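Local structure of DNA polymerase (Bacillus phage phi29, 2PY5) at residues Q55-F60 with H116-D121; N88-I93 with Y101-C106; T400-Y405 with F414-E419. The protein replicates the viral DNA by protein-primed, strand-displacing synthesis with high processivity and fidelity, and also carries a 3'-5' exonuclease activity. The protein carries 2 engineered substitutions. All coordinates share one frame; numbering follows the deposited sequence.

Contact 1 (Q55-F60 with H116-D121); sequences QADLYF and HTVIYD
Leu58 reaches past Ile119 to both of its neighbours: Leu58 N donates to Val118 O (2.8 Å), and Leu58 O accepts from Tyr120 N (2.7 Å, 172° at the hydrogen). Ala56 O and Phe60 N continue this parallel pairing at the two ends, with Val118 N and Tyr120 O. On one face, Phe60 turns the edge of its ring to Ile119 CG2, which touches CD1 at 3.6 Å, and Thr117 CG2 lies 3.7 Å from Leu58 CG. On the other face the Tyr59 and Tyr120 rings meet obliquely, planes 34° apart, with Tyr59 CE2 3.6 Å from Tyr120 CB. The carboxylate of Asp57 stands almost perpendicular to the Tyr120 ring, close to CE1. A water in the plane of that ring joins Tyr120 OH (2.9 Å) to Asp57 OD1 (3.0 Å). These two strands run through the middle of the mixed sheet of the exonuclease domain, an RNase H-like fold, with strand 8-15 on the far side of 57-60. Helix 63-76 covers Phe60 and Ile119. Further out, Arg6 forms a salt bridge with Asp57. Asp121, whose CG stands anti to its backbone N (chi1 -170°), caps the helix that follows: OD1 accepts from Leu123 N and also from Leu63 N at the start of helix 63-76, while OD2 pairs with Lys124. Tyr59 is among the residues found to interact with the primer terminal protein.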
loop_
_atom_site.group_PDB
_atom_site.type_symbol
_atom_site.label_atom_id
_atom_site.label_comp_id
_atom_site.label_asym_id
_atom_site.label_seq_id
_atom_site.Cartn_x
_atom_site.Cartn_y
_atom_site.Cartn_z
ATOM N N GLN F 55 6.355 -2.263 30.681
ATOM C CA GLN F 55 7.468 -1.434 30.165
ATOM C C GLN F 55 8.072 -2.063 28.910
ATOM O O GLN F 55 9.297 -2.281 28.827
ATOM C CB GLN F 55 8.574 -1.255 31.222
ATOM C CG GLN F 55 8.132 -0.589 32.508
ATOM C CD GLN F 55 9.311 -0.164 33.350
ATOM O OE1 GLN F 55 10.226 0.509 32.862
ATOM N NE2 GLN F 55 9.299 -0.543 34.624
ATOM N N ALA F 56 7.213 -2.359 27.936
ATOM C CA ALA F 56 7.626 -3.067 26.737
ATOM C C ALA F 56 7.151 -2.387 25.460
ATOM O O ALA F 56 6.440 -1.369 25.475
ATOM C CB ALA F 56 7.135 -4.533 26.782
ATOM N N ASP F 57 7.547 -2.972 24.344
ATOM C CA ASP F 57 7.041 -2.599 23.047
ATOM C C ASP F 57 6.016 -3.648 22.616
ATOM O O ASP F 57 6.351 -4.830 22.518
ATOM C CB ASP F 57 8.180 -2.596 22.034
ATOM C CG ASP F 57 9.185 -1.484 22.265
ATOM O OD1 ASP F 57 8.948 -0.596 23.113
ATOM O OD2 ASP F 57 10.231 -1.499 21.567
ATOM N N LEU F 58 4.786 -3.214 22.351
ATOM C CA LEU F 58 3.693 -4.116 21.984
ATOM C C LEU F 58 3.331 -3.871 20.548
ATOM O O LEU F 58 3.446 -2.748 20.054
ATOM C CB LEU F 58 2.440 -3.878 22.828
ATOM C CG LEU F 58 2.575 -3.808 24.340
ATOM C CD1 LEU F 58 1.172 -3.767 25.031
ATOM C CD2 LEU F 58 3.495 -4.907 24.893
ATOM N N TYR F 59 2.878 -4.928 19.896
ATOM C CA TYR F 59 2.446 -4.870 18.504
ATOM C C TYR F 59 1.067 -5.468 18.360
ATOM O O TYR F 59 0.835 -6.600 18.821
ATOM C CB TYR F 59 3.419 -5.674 17.634
ATOM C CG TYR F 59 4.746 -4.995 17.506
ATOM C CD1 TYR F 59 5.732 -5.144 18.482
ATOM C CD2 TYR F 59 5.001 -4.167 16.420
ATOM C CE1 TYR F 59 6.948 -4.494 18.368
ATOM C CE2 TYR F 59 6.212 -3.516 16.298
ATOM C CZ TYR F 59 7.172 -3.670 17.272
ATOM O OH TYR F 59 8.383 -3.009 17.149
ATOM N N PHE F 60 0.157 -4.728 17.729
ATOM C CA PHE F 60 -1.131 -5.266 17.298
ATOM C C PHE F 60 -1.138 -5.213 15.789
ATOM O O PHE F 60 -0.578 -4.263 15.184
ATOM C CB PHE F 60 -2.318 -4.438 17.821
ATOM C CG PHE F 60 -2.620 -4.651 19.286
ATOM C CD1 PHE F 60 -1.889 -3.996 20.268
ATOM C CD2 PHE F 60 -3.658 -5.480 19.669
ATOM C CE1 PHE F 60 -2.182 -4.172 21.594
ATOM C CE2 PHE F 60 -3.944 -5.660 21.018
ATOM C CZ PHE F 60 -3.209 -4.996 21.970
ATOM N N HIS F 116 7.226 3.585 30.583
ATOM C CA HIS F 116 6.219 3.649 29.544
ATOM C C HIS F 116 6.105 2.358 28.768
ATOM O O HIS F 116 7.023 1.561 28.763
ATOM C CB HIS F 116 6.496 4.833 28.596
ATOM C CG HIS F 116 7.627 4.632 27.620
ATOM N ND1 HIS F 116 8.930 4.372 27.996
ATOM C CD2 HIS F 116 7.647 4.735 26.270
ATOM C CE1 HIS F 116 9.690 4.286 26.914
ATOM N NE2 HIS F 116 8.937 4.508 25.858
ATOM N N THR F 117 4.965 2.186 28.103
ATOM C CA THR F 117 4.745 1.086 27.196
ATOM C C THR F 117 4.334 1.678 25.879
ATOM O O THR F 117 3.425 2.528 25.832
ATOM C CB THR F 117 3.687 0.109 27.730
ATOM O OG1 THR F 117 4.210 -0.536 28.901
ATOM C CG2 THR F 117 3.296 -0.957 26.654
ATOM N N VAL F 118 5.010 1.258 24.813
ATOM C CA VAL F 118 4.734 1.754 23.447
ATOM C C VAL F 118 4.034 0.665 22.670
ATOM O O VAL F 118 4.396 -0.503 22.766
ATOM C CB VAL F 118 5.989 2.240 22.691
ATOM C CG1 VAL F 118 5.566 3.017 21.418
ATOM C CG2 VAL F 118 6.862 3.129 23.579
ATOM N N ILE F 119 2.985 1.048 21.946
ATOM C CA ILE F 119 2.209 0.135 21.163
ATOM C C ILE F 119 2.304 0.545 19.698
ATOM O O ILE F 119 1.959 1.683 19.335
ATOM C CB ILE F 119 0.731 0.144 21.610
ATOM C CG1 ILE F 119 0.644 0.008 23.139
ATOM C CG2 ILE F 119 -0.026 -1.015 20.953
ATOM C CD1 ILE F 119 -0.774 -0.022 23.709
ATOM N N TYR F 120 2.740 -0.400 18.875
ATOM C CA TYR F 120 2.945 -0.205 17.452
ATOM C C TYR F 120 1.986 -1.039 16.597
ATOM O O TYR F 120 1.320 -1.955 17.086
ATOM C CB TYR F 120 4.358 -0.594 17.113
ATOM C CG TYR F 120 5.436 0.260 17.738
ATOM C CD1 TYR F 120 6.301 -0.276 18.677
ATOM C CD2 TYR F 120 5.634 1.577 17.347
ATOM C CE1 TYR F 120 7.312 0.481 19.214
ATOM C CE2 TYR F 120 6.635 2.353 17.902
ATOM C CZ TYR F 120 7.485 1.789 18.832
ATOM O OH TYR F 120 8.514 2.523 19.403
ATOM N N ASP F 121 1.957 -0.732 15.306
ATOM C CA ASP F 121 1.171 -1.475 14.321
ATOM C C ASP F 121 2.072 -2.455 13.553
ATOM O O ASP F 121 2.910 -2.026 12.722
ATOM C CB ASP F 121 0.517 -0.475 13.358
ATOM C CG ASP F 121 -0.510 -1.102 12.450
ATOM O OD1 ASP F 121 -0.856 -2.295 12.652
ATOM O OD2 ASP F 121 -1.000 -0.379 11.541
HETATM O O HOH W 1 9.855 2.013 30.503
HETATM O O HOH W 2 5.092 0.374 31.406
HETATM O O HOH W 3 10.010 1.812 21.752
#

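Contact 2 (N88-I93 with Y101-C106). With nucleotides of chain C.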
loop_
_atom_site.group_PDB
_atom_site.type_symbol
_atom_site.label_atom_id
_atom_site.label_comp_id
_atom_site.label_asym_id
_atom_site.label_seq_id
_atom_site.Cartn_x
_atom_site.Cartn_y
_atom_site.Cartn_z
ATOM N N ASN F 88 0.981 9.772 33.490
ATOM C CA ASN F 88 -0.438 9.405 33.341
ATOM C C ASN F 88 -1.090 10.036 32.133
ATOM O O ASN F 88 -2.222 10.480 32.171
ATOM C CB ASN F 88 -1.232 9.713 34.609
ATOM C CG ASN F 88 -0.776 8.893 35.764
ATOM O OD1 ASN F 88 -0.671 7.670 35.661
ATOM N ND2 ASN F 88 -0.487 9.551 36.882
ATOM N N THR F 89 -0.352 10.040 31.036
ATOM C CA THR F 89 -0.887 10.473 29.745
ATOM C C THR F 89 -0.412 9.525 28.661
ATOM O O THR F 89 0.470 8.694 28.890
ATOM C CB THR F 89 -0.434 11.892 29.376
ATOM O OG1 THR F 89 0.971 11.896 29.096
ATOM C CG2 THR F 89 -0.762 12.912 30.491
ATOM N N TYR F 90 -0.990 9.662 27.471
ATOM C CA TYR F 90 -0.578 8.884 26.306
ATOM C C TYR F 90 -0.399 9.832 25.125
ATOM O O TYR F 90 -1.052 10.875 25.043
ATOM C CB TYR F 90 -1.564 7.749 25.976
ATOM C CG TYR F 90 -2.909 8.236 25.501
ATOM C CD1 TYR F 90 -3.209 8.284 24.146
ATOM C CD2 TYR F 90 -3.867 8.665 26.401
ATOM C CE1 TYR F 90 -4.416 8.734 23.698
ATOM C CE2 TYR F 90 -5.112 9.131 25.962
ATOM C CZ TYR F 90 -5.379 9.155 24.609
ATOM O OH TYR F 90 -6.578 9.630 24.129
ATOM N N ASN F 91 0.554 9.491 24.271
ATOM C CA ASN F 91 0.816 10.208 23.016
ATOM C C ASN F 91 0.442 9.259 21.882
ATOM O O ASN F 91 0.352 8.034 22.074
ATOM C CB ASN F 91 2.298 10.595 22.938
ATOM C CG ASN F 91 2.632 11.483 21.741
ATOM O OD1 ASN F 91 1.765 12.147 21.177
ATOM N ND2 ASN F 91 3.898 11.508 21.363
ATOM N N THR F 92 0.184 9.818 20.700
ATOM C CA THR F 92 -0.125 9.008 19.534
ATOM C C THR F 92 0.601 9.537 18.301
ATOM O O THR F 92 0.967 10.698 18.246
ATOM C CB THR F 92 -1.639 8.991 19.211
ATOM O OG1 THR F 92 -2.113 10.328 19.091
ATOM C CG2 THR F 92 -2.421 8.327 20.317
ATOM N N ILE F 93 0.793 8.645 17.327
ATOM C CA ILE F 93 1.088 9.023 15.942
ATOM C C ILE F 93 -0.035 8.464 15.093
ATOM O O ILE F 93 -0.063 7.285 14.797
ATOM C CB ILE F 93 2.450 8.496 15.432
ATOM C CG1 ILE F 93 3.568 8.994 16.323
ATOM C CG2 ILE F 93 2.641 8.906 13.988
ATOM C CD1 ILE F 93 4.922 8.361 15.991
ATOM N N TYR F 101 0.104 4.630 13.813
ATOM C CA TYR F 101 1.511 4.154 13.925
ATOM C C TYR F 101 1.923 3.838 15.357
ATOM O O TYR F 101 2.764 2.969 15.565
ATOM C CB TYR F 101 2.510 5.173 13.376
ATOM C CG TYR F 101 2.363 5.435 11.907
ATOM C CD1 TYR F 101 1.467 6.380 11.454
ATOM C CD2 TYR F 101 3.090 4.726 10.981
ATOM C CE1 TYR F 101 1.316 6.624 10.128
ATOM C CE2 TYR F 101 2.956 4.950 9.624
ATOM C CZ TYR F 101 2.052 5.901 9.190
ATOM O OH TYR F 101 1.909 6.166 7.843
ATOM N N MET F 102 1.374 4.540 16.342
ATOM C CA MET F 102 1.893 4.451 17.712
ATOM C C MET F 102 0.890 4.970 18.719
ATOM O O MET F 102 0.230 5.983 18.490
ATOM C CB MET F 102 3.212 5.249 17.846
ATOM C CG MET F 102 3.892 5.107 19.223
ATOM S SD MET F 102 5.209 6.290 19.471
ATOM C CE MET F 102 4.236 7.761 19.746
ATOM N N ILE F 103 0.829 4.273 19.853
ATOM C CA ILE F 103 0.258 4.784 21.103
ATOM C C ILE F 103 1.340 4.588 22.166
ATOM O O ILE F 103 1.779 3.469 22.374
ATOM C CB ILE F 103 -0.988 4.010 21.543
ATOM C CG1 ILE F 103 -2.050 3.978 20.448
ATOM C CG2 ILE F 103 -1.576 4.634 22.839
ATOM C CD1 ILE F 103 -3.186 2.967 20.718
ATOM N N ASP F 104 1.772 5.668 22.805
ATOM C CA ASP F 104 2.858 5.624 23.807
ATOM C C ASP F 104 2.258 6.047 25.139
ATOM O O ASP F 104 1.870 7.202 25.311
ATOM C CB ASP F 104 3.967 6.557 23.383
ATOM C CG ASP F 104 5.242 6.406 24.201
ATOM O OD1 ASP F 104 6.216 7.133 23.906
ATOM O OD2 ASP F 104 5.254 5.575 25.126
ATOM N N ILE F 105 2.174 5.103 26.081
ATOM C CA ILE F 105 1.505 5.338 27.342
ATOM C C ILE F 105 2.555 5.607 28.403
ATOM O O ILE F 105 3.397 4.739 28.687
ATOM C CB ILE F 105 0.657 4.109 27.743
ATOM C CG1 ILE F 105 -0.377 3.772 26.656
ATOM C CG2 ILE F 105 -0.027 4.331 29.117
ATOM C CD1 ILE F 105 -0.943 2.383 26.777
ATOM N N CYS F 106 2.517 6.805 28.971
ATOM C CA CYS F 106 3.540 7.274 29.916
ATOM C C CYS F 106 3.039 7.160 31.340
ATOM O O CYS F 106 2.048 7.787 31.690
ATOM C CB CYS F 106 3.839 8.742 29.667
ATOM S SG CYS F 106 5.063 9.424 30.772
ATOM P P DG C 2 11.781 12.862 12.821
ATOM O OP1 DG C 2 13.050 12.736 12.066
ATOM O OP2 DG C 2 10.773 13.861 12.393
ATOM O "O5'" DG C 2 11.083 11.413 12.932
ATOM C "C5'" DG C 2 11.908 10.339 13.379
ATOM C "C4'" DG C 2 11.196 9.015 13.585
ATOM O "O4'" DG C 2 10.593 8.982 14.891
ATOM C "C3'" DG C 2 10.066 8.647 12.641
ATOM O "O3'" DG C 2 10.235 7.282 12.365
ATOM C "C2'" DG C 2 8.777 8.867 13.422
ATOM C "C1'" DG C 2 9.271 8.483 14.802
ATOM N N9 DG C 2 8.622 9.108 15.934
ATOM C C8 DG C 2 8.083 10.367 16.015
ATOM N N7 DG C 2 7.608 10.644 17.195
ATOM C C5 DG C 2 7.870 9.491 17.934
ATOM C C6 DG C 2 7.578 9.189 19.278
ATOM O O6 DG C 2 7.022 9.924 20.103
ATOM N N1 DG C 2 8.017 7.912 19.637
ATOM C C2 DG C 2 8.649 7.026 18.794
ATOM N N2 DG C 2 8.995 5.830 19.308
ATOM N N3 DG C 2 8.922 7.301 17.520
ATOM C C4 DG C 2 8.504 8.542 17.174
ATOM P P DA C 3 10.330 6.784 10.861
ATOM O OP1 DA C 3 10.656 5.348 10.957
ATOM O OP2 DA C 3 11.167 7.770 10.100
ATOM O "O5'" DA C 3 8.836 6.940 10.323
ATOM C "C5'" DA C 3 7.904 5.953 10.657
ATOM C "C4'" DA C 3 6.522 6.486 10.339
ATOM O "O4'" DA C 3 6.259 7.617 11.191
ATOM C "C3'" DA C 3 6.325 7.006 8.924
ATOM O "O3'" DA C 3 5.730 5.993 8.132
ATOM C "C2'" DA C 3 5.340 8.170 9.095
ATOM C "C1'" DA C 3 5.523 8.642 10.530
ATOM N N9 DA C 3 6.358 9.821 10.770
ATOM C C8 DA C 3 7.616 10.059 10.261
ATOM N N7 DA C 3 8.171 11.174 10.691
ATOM C C5 DA C 3 7.214 11.696 11.547
ATOM C C6 DA C 3 7.170 12.868 12.328
ATOM N N6 DA C 3 8.166 13.761 12.369
ATOM N N1 DA C 3 6.059 13.089 13.077
ATOM C C2 DA C 3 5.060 12.195 13.035
ATOM N N3 DA C 3 4.987 11.060 12.335
ATOM C C4 DA C 3 6.102 10.867 11.614
HETATM O O HOH W 4 6.047 9.358 22.375
#
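Ile93 packs against Tyr101 and Met102 where the antiparallel hairpin of strands 89-94 and 100-110 carries a classic beta bulge. Ile93 O accepts from Tyr101 N at 2.8 Å and only weakly from Met102 N, while Ile93 N donates to Met102 O. At the other end of the segments Asn88 and Thr89 both face Cys106 in a G1 bulge, their two bonds to Cys106 O weak. In between, Asn91 and Asp104 form a hydrogen-bonded pair through both backbone bonds.

The face of Tyr90, Thr92, Ile103 and Ile105 is buried by helix 63-76, but its side chains touch only lightly between the strands, Tyr90 CB sitting 4.2 Å from Ile105 CG1. The CG of Tyr90 is wedged between its own N and carbonyl carbon (chi1 67°), and the ring leads away from strand 101-106 toward the helix, where OH bonds to Glu75 and Trp81 meets the ring edge-to-face.

The opposite face is loose in the middle. Asn91 and Asp104 are partly exposed, with Asn91 CB 4.4 Å from Asp104 CB. A water donates to Asp104 OD1 (2.7 Å) and to O6 of DG2 of chain C, and accepts from Asn91 ND2. Toward the classic bulge at Ile93 the packing tightens and the single-stranded DNA closes over this face, in keeping with the role of Ile93 in binding template-primer structures. Met102 bends at its last torsion (chi3 75°), laying CE 3.7 Å from Ile93 CG1. Met102 SD (3.2 Å from N1) and Ile93 CD1 lie against the same face of the guanine of DG2 of chain C. The side chains of Ile93 and Tyr101 cross at about a right angle. Ile93 CG2 touches Tyr101 CD1 at 3.8 Å, and C2' of DA3 of chain C hangs 3.9 Å above the Tyr101 ring, toward its rim.

Contact 3 (T400-Y405 with F414-E419); sequences TGKVPY and FRLGEE. With EDO (1,2-ethanediol), chain O; nucleotides of chain B.
Val403 and Arg415 are joined by two backbone bonds, Val403 N to Arg415 O (2.8 Å) and Arg415 N to Val403 O, and Gly417 N adds a third, 2.8 Å from Gly401 O and nearly straight at 171°. Lys402 NZ donates to OP2 of DT5 of chain B at 2.7 Å and also to Arg96 O. The backbone bonds hold together the base of a two-stranded antiparallel hairpin in TPR2, an insertion of protein-primed B-family polymerases, here in contact with DNA through Lys402 and Phe414. The lysine chain turns sharply at chi2 (-83°), carrying CD back over Arg415 O. Its CE then passes Leu416 CD1, the two side chains crossing at a slant. Where the strands end, a water links Gly401 N to Glu418 O, and Thr400 OG1 is hydrogen-bonded to Asp398 and to Glu420 N while its CG2 approaches Glu418 O (3.4 Å).

On the face of Lys402, Pro404 and Phe414, one side of the Phe414 ring lies against the thymine of DT5 of chain B, whose N3 is 3.3 Å above the ring plane and toward its rim. Phe414 CE2 meets Pro404 CB at 4.0 Å. On the other face Arg415 runs alongside Val403, and Val403 CG1 lies 3.5 Å above the guanidinium plane, toward its rim. The Tyr405 ring brings its edge to Arg415 N, and a water connects its OH to Phe414 O. In a molecule of 1,2-ethanediol, probably from the crystallisation liquor, O1 accepts from Arg415 NE and O2 sits 3.6 Å above the centre of the Tyr405 ring.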
loop_
_atom_site.group_PDB
_atom_site.type_symbol
_atom_site.label_atom_id
_atom_site.label_comp_id
_atom_site.label_asym_id
_atom_site.label_seq_id
_atom_site.Cartn_x
_atom_site.Cartn_y
_atom_site.Cartn_z
ATOM N N THR F 400 1.415 17.012 10.258
ATOM C CA THR F 400 0.289 17.367 11.124
ATOM C C THR F 400 -0.602 16.143 11.272
ATOM O O THR F 400 -0.974 15.521 10.276
ATOM C CB THR F 400 -0.500 18.548 10.518
ATOM O OG1 THR F 400 0.398 19.630 10.279
ATOM C CG2 THR F 400 -1.647 19.015 11.452
ATOM N N GLY F 401 -0.887 15.782 12.518
ATOM C CA GLY F 401 -1.636 14.558 12.814
ATOM C C GLY F 401 -3.029 14.779 13.343
ATOM O O GLY F 401 -3.561 15.904 13.347
ATOM N N LYS F 402 -3.638 13.676 13.767
ATOM C CA LYS F 402 -4.991 13.679 14.312
ATOM C C LYS F 402 -4.920 13.228 15.782
ATOM O O LYS F 402 -4.171 12.287 16.141
ATOM C CB LYS F 402 -5.897 12.724 13.498
ATOM C CG LYS F 402 -6.296 13.206 12.085
ATOM C CD LYS F 402 -7.493 14.144 12.130
ATOM C CE LYS F 402 -7.699 14.907 10.828
ATOM N NZ LYS F 402 -8.093 14.047 9.660
ATOM N N VAL F 403 -5.646 13.944 16.623
ATOM C CA VAL F 403 -5.627 13.748 18.062
ATOM C C VAL F 403 -6.944 13.128 18.496
ATOM O O VAL F 403 -8.009 13.678 18.221
ATOM C CB VAL F 403 -5.437 15.091 18.791
ATOM C CG1 VAL F 403 -5.505 14.924 20.303
ATOM C CG2 VAL F 403 -4.112 15.735 18.355
ATOM N N PRO F 404 -6.887 11.980 19.182
ATOM C CA PRO F 404 -8.136 11.381 19.651
ATOM C C PRO F 404 -8.733 12.097 20.839
ATOM O O PRO F 404 -8.007 12.706 21.629
ATOM C CB PRO F 404 -7.710 9.991 20.068
ATOM C CG PRO F 404 -6.292 10.151 20.460
ATOM C CD PRO F 404 -5.716 11.184 19.585
ATOM N N TYR F 405 -10.056 12.014 20.963
ATOM C CA TYR F 405 -10.762 12.507 22.149
ATOM C C TYR F 405 -12.080 11.769 22.286
ATOM O O TYR F 405 -12.551 11.158 21.331
ATOM C CB TYR F 405 -10.988 14.015 22.059
ATOM C CG TYR F 405 -11.945 14.442 20.985
ATOM C CD1 TYR F 405 -13.278 14.682 21.268
ATOM C CD2 TYR F 405 -11.511 14.618 19.689
ATOM C CE1 TYR F 405 -14.159 15.085 20.263
ATOM C CE2 TYR F 405 -12.372 15.018 18.691
ATOM C CZ TYR F 405 -13.686 15.242 18.975
ATOM O OH TYR F 405 -14.525 15.641 17.958
ATOM N N PHE F 414 -11.838 12.539 16.414
ATOM C CA PHE F 414 -10.480 12.938 16.062
ATOM C C PHE F 414 -10.466 14.373 15.584
ATOM O O PHE F 414 -11.340 14.791 14.805
ATOM C CB PHE F 414 -9.933 11.997 14.998
ATOM C CG PHE F 414 -9.958 10.566 15.433
ATOM C CD1 PHE F 414 -11.097 9.794 15.269
ATOM C CD2 PHE F 414 -8.868 10.010 16.063
ATOM C CE1 PHE F 414 -11.143 8.488 15.708
ATOM C CE2 PHE F 414 -8.905 8.694 16.510
ATOM C CZ PHE F 414 -10.036 7.939 16.331
ATOM N N ARG F 415 -9.514 15.147 16.097
ATOM C CA ARG F 415 -9.351 16.537 15.695
ATOM C C ARG F 415 -7.990 16.684 15.046
ATOM O O ARG F 415 -7.051 16.007 15.425
ATOM C CB ARG F 415 -9.477 17.488 16.896
ATOM C CG ARG F 415 -8.449 17.318 18.006
ATOM C CD ARG F 415 -8.671 18.331 19.092
ATOM N NE ARG F 415 -7.841 18.101 20.268
ATOM C CZ ARG F 415 -6.580 18.508 20.404
ATOM N NH1 ARG F 415 -5.965 19.163 19.435
ATOM N NH2 ARG F 415 -5.930 18.247 21.528
ATOM N N LEU F 416 -7.888 17.581 14.068
ATOM C CA LEU F 416 -6.603 17.896 13.506
ATOM C C LEU F 416 -5.770 18.586 14.575
ATOM O O LEU F 416 -6.224 19.534 15.215
ATOM C CB LEU F 416 -6.732 18.801 12.274
ATOM C CG LEU F 416 -5.530 19.008 11.375
ATOM C CD1 LEU F 416 -5.042 17.693 10.737
ATOM C CD2 LEU F 416 -5.873 20.054 10.312
ATOM N N GLY F 417 -4.546 18.108 14.745
ATOM C CA GLY F 417 -3.643 18.631 15.745
ATOM C C GLY F 417 -2.849 19.836 15.302
ATOM O O GLY F 417 -3.172 20.497 14.303
ATOM N N GLU F 418 -1.781 20.102 16.041
ATOM C CA GLU F 418 -0.935 21.250 15.796
ATOM C C GLU F 418 -0.176 21.089 14.494
ATOM O O GLU F 418 0.239 19.988 14.127
ATOM C CB GLU F 418 0.046 21.407 16.965
ATOM C CG GLU F 418 0.753 22.709 17.013
ATOM C CD GLU F 418 1.393 22.988 18.378
ATOM O OE1 GLU F 418 2.523 23.508 18.360
ATOM O OE2 GLU F 418 0.757 22.740 19.437
ATOM N N GLU F 419 0.005 22.195 13.773
ATOM C CA GLU F 419 0.768 22.152 12.552
ATOM C C GLU F 419 2.174 21.671 12.846
ATOM O O GLU F 419 2.822 22.164 13.773
ATOM C CB GLU F 419 0.841 23.529 11.904
ATOM C CG GLU F 419 -0.477 24.021 11.301
ATOM C CD GLU F 419 -0.892 23.250 10.065
ATOM O OE1 GLU F 419 -0.105 23.209 9.089
ATOM O OE2 GLU F 419 -2.013 22.696 10.046
HETATM C C1 EDO O . -11.378 18.035 22.293
HETATM O O1 EDO O . -9.956 17.892 22.386
HETATM C C2 EDO O . -11.746 19.079 21.235
HETATM O O2 EDO O . -12.591 18.544 20.202
ATOM P P DT B 5 -11.437 12.488 8.942
ATOM O OP1 DT B 5 -11.971 13.174 7.735
ATOM O OP2 DT B 5 -10.612 13.231 9.921
ATOM O "O5'" DT B 5 -12.667 11.895 9.779
ATOM C "C5'" DT B 5 -13.701 11.175 9.130
ATOM C "C4'" DT B 5 -14.406 10.262 10.115
ATOM O "O4'" DT B 5 -13.540 9.163 10.492
ATOM C "C3'" DT B 5 -14.817 10.904 11.432
ATOM O "O3'" DT B 5 -16.050 10.337 11.848
ATOM C "C2'" DT B 5 -13.682 10.549 12.389
ATOM C "C1'" DT B 5 -13.344 9.152 11.899
ATOM N N1 DT B 5 -11.930 8.719 12.079
ATOM C C2 DT B 5 -11.663 7.486 12.639
ATOM O O2 DT B 5 -12.508 6.669 13.028
ATOM N N3 DT B 5 -10.314 7.215 12.709
ATOM C C4 DT B 5 -9.261 8.016 12.308
ATOM O O4 DT B 5 -8.099 7.634 12.417
ATOM C C5 DT B 5 -9.616 9.278 11.723
ATOM C C7 DT B 5 -8.568 10.230 11.248
ATOM C C6 DT B 5 -10.924 9.571 11.634
HETATM O O HOH W 5 0.205 17.342 14.765
HETATM O O HOH W 6 -13.251 16.720 15.527
#

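In the fold
Along the chain, contact 1 opens at strand 57-60. Helix 63-76 and the hairpin of contact 2 follow, and only then does strand 113-121 return, so contact 2 lies wholly within the loop that contact 1 closes. The two share one mixed sheet, because strand 100-110 pairs on one side with 89-94 and on the other with 113-121, with Ile103 and Ile105 hydrogen-bonded to Ile119 and Thr117. Contact 3 comes much later, in series, and closes a short hairpin in the polymerisation region. Its centre is about 13 Å from that of contact 2. Pro404 packs on Tyr90 and Thr92, and Lys402 is hydrogen-bonded through its backbone to Ile94, tying TPR2 to the exonuclease domain. Contacts 1 and 3 do not touch.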